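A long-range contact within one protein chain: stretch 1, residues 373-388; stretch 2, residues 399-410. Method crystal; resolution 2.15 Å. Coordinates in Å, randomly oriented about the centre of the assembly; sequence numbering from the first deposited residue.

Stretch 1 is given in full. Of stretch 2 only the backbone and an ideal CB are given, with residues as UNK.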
# COMPACT_ATOMS: atom_id res chain seq x y z
N ASP A 373 16.46 -36.83 29.61
CA ASP A 373 15.52 -37.95 29.52
C ASP A 373 15.13 -38.21 28.06
O ASP A 373 15.12 -39.36 27.62
CB ASP A 373 14.24 -37.68 30.35
CG ASP A 373 14.39 -37.65 31.86
OD1 ASP A 373 15.41 -38.19 32.38
OD2 ASP A 373 13.49 -37.08 32.54
N TRP A 374 14.81 -37.13 27.32
CA TRP A 374 14.43 -37.22 25.91
C TRP A 374 15.58 -37.70 25.04
O TRP A 374 15.34 -38.45 24.11
CB TRP A 374 13.81 -35.92 25.40
CG TRP A 374 12.40 -35.70 25.89
CD1 TRP A 374 11.74 -36.41 26.85
CD2 TRP A 374 11.50 -34.68 25.46
NE1 TRP A 374 10.48 -35.90 27.04
CE2 TRP A 374 10.30 -34.83 26.20
CE3 TRP A 374 11.59 -33.62 24.53
CZ2 TRP A 374 9.19 -34.01 26.00
CZ3 TRP A 374 10.49 -32.80 24.35
CH2 TRP A 374 9.32 -32.98 25.10
N VAL A 375 16.83 -37.33 25.39
CA VAL A 375 18.03 -37.79 24.67
C VAL A 375 18.18 -39.32 24.88
O VAL A 375 18.35 -40.06 23.90
CB VAL A 375 19.30 -36.98 25.05
CG1 VAL A 375 20.58 -37.68 24.60
CG2 VAL A 375 19.23 -35.55 24.51
N LYS A 376 18.08 -39.79 26.15
CA LYS A 376 18.18 -41.21 26.49
C LYS A 376 17.07 -42.01 25.80
O LYS A 376 17.34 -43.06 25.22
CB LYS A 376 18.17 -41.44 28.02
CG LYS A 376 19.45 -40.99 28.73
CD LYS A 376 19.54 -41.55 30.13
CE LYS A 376 20.06 -40.57 31.15
NZ LYS A 376 18.94 -39.78 31.76
N GLU A 377 15.83 -41.49 25.82
CA GLU A 377 14.69 -42.12 25.17
C GLU A 377 14.92 -42.24 23.64
O GLU A 377 14.61 -43.28 23.07
CB GLU A 377 13.41 -41.34 25.48
CG GLU A 377 12.13 -41.97 24.93
CD GLU A 377 11.07 -40.99 24.47
OE1 GLU A 377 11.08 -39.82 24.93
OE2 GLU A 377 10.20 -41.40 23.66
N ALA A 378 15.48 -41.18 23.00
CA ALA A 378 15.77 -41.14 21.57
C ALA A 378 16.77 -42.24 21.19
O ALA A 378 16.55 -42.93 20.19
CB ALA A 378 16.31 -39.77 21.17
N VAL A 379 17.83 -42.43 22.02
CA VAL A 379 18.85 -43.45 21.80
C VAL A 379 18.26 -44.87 22.06
O VAL A 379 18.57 -45.80 21.31
CB VAL A 379 20.21 -43.20 22.52
CG1 VAL A 379 20.75 -41.78 22.28
CG2 VAL A 379 20.18 -43.54 24.00
N ALA A 380 17.36 -45.01 23.07
CA ALA A 380 16.69 -46.28 23.42
C ALA A 380 15.77 -46.76 22.29
O ALA A 380 15.65 -47.96 22.05
CB ALA A 380 15.89 -46.12 24.72
N LYS A 381 15.16 -45.80 21.56
CA LYS A 381 14.26 -46.05 20.44
C LYS A 381 14.99 -46.27 19.09
O LYS A 381 14.33 -46.45 18.06
CB LYS A 381 13.23 -44.92 20.35
CG LYS A 381 12.12 -45.06 21.38
CD LYS A 381 10.99 -44.07 21.11
CE LYS A 381 9.71 -44.46 21.82
NZ LYS A 381 9.78 -44.21 23.28
N GLY A 382 16.33 -46.29 19.11
CA GLY A 382 17.12 -46.52 17.90
C GLY A 382 18.00 -45.38 17.39
O GLY A 382 18.76 -45.59 16.44
N GLY A 383 17.91 -44.20 18.00
CA GLY A 383 18.73 -43.05 17.63
C GLY A 383 20.21 -43.26 17.93
O GLY A 383 20.56 -43.82 18.97
N LYS A 384 21.08 -42.82 17.02
CA LYS A 384 22.53 -42.96 17.20
C LYS A 384 23.13 -41.65 17.71
O LYS A 384 23.13 -40.64 16.99
CB LYS A 384 23.22 -43.46 15.91
CG LYS A 384 24.70 -43.77 16.09
CD LYS A 384 25.41 -43.91 14.75
CE LYS A 384 26.91 -43.90 14.89
NZ LYS A 384 27.59 -43.64 13.60
N LEU A 385 23.65 -41.66 18.95
CA LEU A 385 24.27 -40.50 19.56
C LEU A 385 25.63 -40.23 18.90
O LEU A 385 26.51 -41.10 18.93
CB LEU A 385 24.41 -40.71 21.08
CG LEU A 385 24.94 -39.53 21.92
CD1 LEU A 385 23.92 -38.39 22.01
CD2 LEU A 385 25.30 -40.00 23.31
N LEU A 386 25.77 -39.05 18.26
CA LEU A 386 27.01 -38.67 17.57
C LEU A 386 27.96 -37.91 18.47
O LEU A 386 29.18 -38.03 18.31
CB LEU A 386 26.73 -37.90 16.27
CG LEU A 386 25.87 -38.59 15.22
CD1 LEU A 386 25.69 -37.69 13.99
CD2 LEU A 386 26.44 -39.97 14.82
N THR A 387 27.41 -37.12 19.42
CA THR A 387 28.16 -36.32 20.41
C THR A 387 27.23 -35.82 21.51
O THR A 387 26.01 -35.74 21.30
CB THR A 387 28.91 -35.18 19.70
OG1 THR A 387 29.84 -34.58 20.60
CG2 THR A 387 27.97 -34.12 19.08
N GLY A 388 27.80 -35.47 22.66
CA GLY A 388 27.09 -34.91 23.80
C GLY A 388 26.12 -35.85 24.48
O GLY A 388 26.38 -37.05 24.59
N UNK A 399 24.32 -31.61 21.78
CA UNK A 399 24.04 -32.97 21.35
C UNK A 399 23.58 -33.05 19.90
O UNK A 399 22.83 -32.19 19.45
CB UNK A 399 22.98 -33.59 22.26
N UNK A 400 23.99 -34.12 19.21
CA UNK A 400 23.59 -34.49 17.85
C UNK A 400 23.21 -35.98 17.85
O UNK A 400 24.00 -36.81 18.26
CB UNK A 400 24.71 -34.21 16.85
N UNK A 401 21.99 -36.29 17.43
CA UNK A 401 21.48 -37.66 17.37
C UNK A 401 20.99 -37.93 15.95
O UNK A 401 20.23 -37.15 15.38
CB UNK A 401 20.36 -37.88 18.39
N UNK A 402 21.42 -39.05 15.40
CA UNK A 402 21.12 -39.51 14.06
C UNK A 402 19.99 -40.55 14.05
O UNK A 402 19.94 -41.41 14.92
CB UNK A 402 22.38 -40.09 13.42
N UNK A 403 19.08 -40.43 13.06
CA UNK A 403 17.95 -41.34 12.78
C UNK A 403 17.04 -41.62 14.00
O UNK A 403 16.73 -42.78 14.31
CB UNK A 403 18.50 -42.67 12.26
N UNK A 404 16.58 -40.55 14.66
CA UNK A 404 15.65 -40.66 15.78
C UNK A 404 14.24 -40.95 15.19
O UNK A 404 13.79 -40.21 14.32
CB UNK A 404 15.66 -39.39 16.63
N UNK A 405 13.56 -42.05 15.61
CA UNK A 405 12.23 -42.34 15.04
C UNK A 405 11.16 -41.33 15.45
O UNK A 405 11.29 -40.64 16.45
CB UNK A 405 11.78 -43.74 15.46
N UNK A 406 10.10 -41.24 14.63
CA UNK A 406 8.96 -40.34 14.77
C UNK A 406 8.23 -40.48 16.13
O UNK A 406 7.69 -39.49 16.62
CB UNK A 406 7.97 -40.60 13.63
N UNK A 407 8.23 -41.68 16.73
CA UNK A 407 7.55 -41.93 18.01
C UNK A 407 8.30 -41.32 19.22
O UNK A 407 7.65 -41.04 20.24
CB UNK A 407 7.39 -43.44 18.21
N UNK A 408 9.63 -41.08 19.11
CA UNK A 408 10.42 -40.47 20.19
C UNK A 408 10.03 -39.01 20.44
O UNK A 408 9.79 -38.26 19.48
CB UNK A 408 11.91 -40.55 19.86
N UNK A 409 9.94 -38.61 21.73
CA UNK A 409 9.58 -37.25 22.17
C UNK A 409 10.51 -36.19 21.60
O UNK A 409 10.04 -35.09 21.28
CB UNK A 409 9.60 -37.17 23.70
N UNK A 410 11.82 -36.52 21.45
CA UNK A 410 12.84 -35.63 20.89
C UNK A 410 12.49 -35.26 19.44
O UNK A 410 12.81 -34.15 19.02
CB UNK A 410 14.22 -36.29 20.95

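Position 399 opens a strand that runs antiparallel to 384-387. Its CA-to-CB bond points sideways, with the CB 3.8 Å from Thr387 O, and the nearby methyls of Val375 and Leu385 invite a small or branched side chain. The residue is Thr399, whose CG2 lies 3.6 Å from Leu385 CD1.

Position 400 is held in register by its backbone: its O accepts a hydrogen bond from Leu386 N (2.9 Å), and its N donates a weak one to Thr387 O (3.3 Å), across a beta bulge. The CB, about 4 Å from Leu386 CB and Thr387 CG2, suits a beta-branched or other apolar residue. Val400 places CG1 3.9 Å from Leu386 CD1 and CG2 3.9 Å from Thr387 CG2.

At 401 the CB points to the opposite face of the sheet, the one bearing Leu385, and Val375, Ala378 and Val379 of the helix lie beyond. A long apolar side chain could reach them. Ile401 does so: CD1 lies 4.0 Å from Ala378 CB and 4.1 Å from Val375 CG1, while CG2 lies 4.2 Å from Val379 CG1.

Position 402 pairs with Lys384 through two backbone hydrogen bonds, N to Lys384 O and Lys384 N to O, both 2.8 Å. Its CB shares a face with the extended lysine, so an acid, a polar residue or an aliphatic chain would fit. Glu402 brings OE1 4.1 Å from Lys384 NZ, beyond a salt bridge.

Position 403, with positive phi, favours glycine, asparagine or aspartate; it is Asp403. At 404 a modest apolar group could approach Ala378, and Val404 CG1 lies 3.9 Å from Ala378 CB.

The CB of 405 points toward Lys381, and phi of -68° permits proline. Pro405 begins a type I turn and packs CG 3.3 Å from Lys381 O. Position 406 is out of reach; it is Ile406. At 407 the lysine's aliphatic chain could receive many side chains; Glu407 CG lies 4.0 Å from Lys381 CE.

Position 408 is an N-cap, where serine, threonine, aspartate or asparagine would be usual, but Lys381 CD lies 3.8 Å from its CB, so a small residue also suits. Ala408 offers no side-chain cap; its CB packs against that methylene.

At 409 the CB points toward stretch 1, between the Trp374 ring and the Glu377 carboxylate, calling for a donor such as asparagine or glutamine. Asn409 ND2 donates to Glu377 OE1 (2.9 Å), and its CB sits over the indole face, 3.5 Å from the five-membered ring centroid.

The CB of 410 is 4.1 Å from Ala378 CB, where a small apolar residue suits: Ala410.

Stretch 2 399-410: TVIEDVPIEANA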
# COMPACT_ATOMS: atom_id res chain seq x y z
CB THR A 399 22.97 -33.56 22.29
OG1 THR A 399 23.37 -33.38 23.65
CG2 THR A 399 22.68 -35.03 22.04
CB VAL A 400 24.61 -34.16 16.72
CG1 VAL A 400 24.01 -34.42 15.34
CG2 VAL A 400 25.09 -32.71 16.82
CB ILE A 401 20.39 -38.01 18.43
CG1 ILE A 401 20.51 -37.17 19.73
CG2 ILE A 401 20.40 -39.53 18.72
CD1 ILE A 401 19.31 -37.24 20.69
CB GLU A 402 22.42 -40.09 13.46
CG GLU A 402 22.32 -40.70 12.08
CD GLU A 402 23.68 -41.22 11.64
OE1 GLU A 402 24.07 -42.33 12.07
OE2 GLU A 402 24.39 -40.45 10.96
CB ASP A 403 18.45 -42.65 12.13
CG ASP A 403 19.18 -42.43 10.81
OD1 ASP A 403 18.85 -41.44 10.10
OD2 ASP A 403 20.09 -43.24 10.50
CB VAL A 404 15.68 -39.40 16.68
CG1 VAL A 404 14.55 -39.43 17.71
CG2 VAL A 404 17.03 -39.26 17.37
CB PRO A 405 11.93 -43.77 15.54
CG PRO A 405 12.72 -43.90 16.78
CD PRO A 405 13.97 -43.08 16.60
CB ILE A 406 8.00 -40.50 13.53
CG1 ILE A 406 7.02 -39.31 13.41
CG2 ILE A 406 7.27 -41.85 13.50
CD1 ILE A 406 7.54 -38.13 12.60
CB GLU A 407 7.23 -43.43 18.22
CG GLU A 407 8.41 -44.38 18.07
CD GLU A 407 8.74 -44.90 16.68
OE1 GLU A 407 9.52 -45.88 16.60
OE2 GLU A 407 8.25 -44.34 15.68
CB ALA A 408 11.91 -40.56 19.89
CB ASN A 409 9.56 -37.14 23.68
CG ASN A 409 8.33 -37.72 24.31
OD1 ASN A 409 7.20 -37.45 23.90
ND2 ASN A 409 8.52 -38.50 25.36
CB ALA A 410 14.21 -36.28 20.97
O HOH W 1 13.12 -38.94 22.77
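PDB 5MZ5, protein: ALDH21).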